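Local coordinates for protein predicted metal-dependent hydrolase of the TIM-barrel fold (Lactobacillus casei, PDB 2QPX) that is of unproven function but binds two zinc ions in an amidohydrolase-type TIM barrel and probably acts as a metal-dependent hydrolase, at residues L288-P294 with M325-A329. Where two conformers were deposited one is given. Numbering follows the deposited sequence.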
loop_
_atom_site.group_PDB
_atom_site.type_symbol
_atom_site.label_atom_id
_atom_site.label_comp_id
_atom_site.label_asym_id
_atom_site.label_seq_id
_atom_site.Cartn_x
_atom_site.Cartn_y
_atom_site.Cartn_z
ATOM N N LEU A 288 1.426 -18.034 -1.606
ATOM C CA LEU A 288 1.276 -17.831 -0.153
ATOM C C LEU A 288 0.143 -16.876 0.232
ATOM O O LEU A 288 -0.683 -17.204 1.091
ATOM C CB LEU A 288 2.627 -17.449 0.505
ATOM C CG LEU A 288 2.692 -17.804 2.009
ATOM C CD1 LEU A 288 2.549 -19.346 2.275
ATOM C CD2 LEU A 288 3.991 -17.240 2.653
ATOM N N LEU A 289 0.095 -15.703 -0.380
ATOM C CA LEU A 289 -1.107 -14.898 -0.351
ATOM C C LEU A 289 -2.293 -15.667 -0.986
ATOM O O LEU A 289 -3.375 -15.699 -0.387
ATOM C CB LEU A 289 -0.874 -13.544 -1.039
ATOM C CG LEU A 289 -2.065 -12.549 -1.062
ATOM C CD1 LEU A 289 -3.156 -12.909 -2.089
ATOM C CD2 LEU A 289 -2.716 -12.300 0.309
ATOM N N ASP A 290 -2.051 -16.341 -2.131
ATOM C CA ASP A 290 -3.148 -16.799 -2.903
ATOM C C ASP A 290 -3.962 -17.863 -2.153
ATOM O O ASP A 290 -5.182 -17.885 -2.292
ATOM C CB ASP A 290 -2.755 -17.175 -4.367
ATOM C CG ASP A 290 -1.637 -18.213 -4.533
ATOM O OD1 ASP A 290 -1.167 -18.833 -3.536
ATOM O OD2 ASP A 290 -1.249 -18.404 -5.776
ATOM N N ASN A 291 -3.276 -18.699 -1.342
ATOM C CA ASN A 291 -3.907 -19.750 -0.494
ATOM C C ASN A 291 -4.130 -19.324 0.956
ATOM O O ASN A 291 -5.164 -19.640 1.534
ATOM C CB ASN A 291 -3.180 -21.100 -0.522
ATOM C CG ASN A 291 -1.651 -21.006 -0.557
ATOM O OD1 ASN A 291 -1.069 -19.965 -0.260
ATOM N ND2 ASN A 291 -0.979 -22.125 -0.928
ATOM N N LEU A 292 -3.179 -18.636 1.563
ATOM C CA LEU A 292 -3.326 -18.316 3.011
ATOM C C LEU A 292 -4.062 -17.020 3.262
ATOM O O LEU A 292 -4.461 -16.716 4.405
ATOM C CB LEU A 292 -1.972 -18.353 3.744
ATOM C CG LEU A 292 -1.150 -19.657 3.622
ATOM C CD1 LEU A 292 -0.088 -19.710 4.724
ATOM C CD2 LEU A 292 -2.045 -20.885 3.669
ATOM N N GLY A 293 -4.293 -16.270 2.196
ATOM C CA GLY A 293 -5.129 -15.038 2.245
ATOM C C GLY A 293 -6.153 -15.117 1.140
ATOM O O GLY A 293 -6.245 -14.218 0.246
ATOM N N PRO A 294 -6.960 -16.176 1.174
ATOM C CA PRO A 294 -7.760 -16.514 -0.001
ATOM C C PRO A 294 -8.780 -15.455 -0.421
ATOM O O PRO A 294 -9.037 -15.299 -1.639
ATOM C CB PRO A 294 -8.411 -17.854 0.407
ATOM C CG PRO A 294 -8.462 -17.802 1.870
ATOM C CD PRO A 294 -7.198 -17.144 2.269
HETATM N N MSE A 325 -3.598 -27.424 0.496
HETATM C CA MSE A 325 -2.969 -26.128 0.385
HETATM C C MSE A 325 -2.625 -25.864 -1.076
HETATM O O MSE A 325 -2.718 -24.728 -1.539
HETATM C CB MSE A 325 -1.740 -26.029 1.278
HETATM C CG MSE A 325 -1.059 -24.651 1.304
HETATM SE SE MSE A 325 0.266 -24.519 2.682
HETATM C CE MSE A 325 0.865 -22.675 2.319
ATOM N N TYR A 326 -2.182 -26.910 -1.799
ATOM C CA TYR A 326 -1.987 -26.775 -3.222
ATOM C C TYR A 326 -3.307 -26.443 -3.950
ATOM O O TYR A 326 -3.372 -25.525 -4.814
ATOM C CB TYR A 326 -1.439 -28.086 -3.799
ATOM C CG TYR A 326 0.065 -28.306 -3.578
ATOM C CD1 TYR A 326 0.561 -28.913 -2.440
ATOM C CD2 TYR A 326 0.987 -27.861 -4.534
ATOM C CE1 TYR A 326 1.921 -29.094 -2.272
ATOM C CE2 TYR A 326 2.350 -28.054 -4.382
ATOM C CZ TYR A 326 2.803 -28.682 -3.264
ATOM O OH TYR A 326 4.156 -28.861 -3.159
ATOM N N GLY A 327 -4.344 -27.215 -3.640
ATOM C CA GLY A 327 -5.647 -27.015 -4.273
ATOM C C GLY A 327 -6.225 -25.635 -4.047
ATOM O O GLY A 327 -6.793 -25.041 -4.981
ATOM N N LEU A 328 -6.141 -25.145 -2.815
ATOM C CA LEU A 328 -6.720 -23.822 -2.521
ATOM C C LEU A 328 -6.026 -22.704 -3.303
ATOM O O LEU A 328 -6.668 -21.813 -3.848
ATOM C CB LEU A 328 -6.749 -23.507 -1.031
ATOM C CG LEU A 328 -7.492 -22.227 -0.615
ATOM C CD1 LEU A 328 -8.912 -22.277 -1.076
ATOM C CD2 LEU A 328 -7.422 -22.044 0.913
ATOM N N ALA A 329 -4.703 -22.809 -3.430
ATOM C CA ALA A 329 -3.938 -21.856 -4.215
ATOM C C ALA A 329 -4.416 -21.870 -5.637
ATOM O O ALA A 329 -4.642 -20.819 -6.248
ATOM C CB ALA A 329 -2.393 -22.178 -4.152
#
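One hydrogen bond joins the short helix 289-292 to helix 323-342: Asn291 ND2 donates to the backbone Met325 O at 3.2 Å, almost straight at 175°. That carbonyl also receives a weak bond from Ala329 N within its own helix. Asn291 ND2 additionally bonds Ser317 O, so one amide ties the short helix both to the first turn of helix 323-342 and to the loop leading into it. The backbones come close here, with the CA atoms of Asn291 and Ala329 4.3 Å apart; the small methyl of Ala329 permits this, its CB touching Asn291 ND2 at 3.5 Å and Asp290 OD1 at 3.6 Å. In this amidohydrolase-type TIM barrel, the two helices follow the neighbouring parallel strands 282-285 and 313-314, and the contact packs them together beside the binuclear zinc centre. Leu288, at the N-cap position of the short helix, lies against the zinc ligand Asp318. Apolar packing lies next to the amide: the extended selenomethionine Met325 (all three chi angles t) brings its CE to 3.7 Å from both Leu288 CD1 and Leu292 CD2. Leu328 CD2 packs on Pro294 CB at 4.3 Å and also lies against a backbone carbonyl, 3.4 Å from Asn291 O. Phe59 of helix 54-66 touches Leu292, Met325 and Leu328, while Phe346 of a second subunit packs on Leu328.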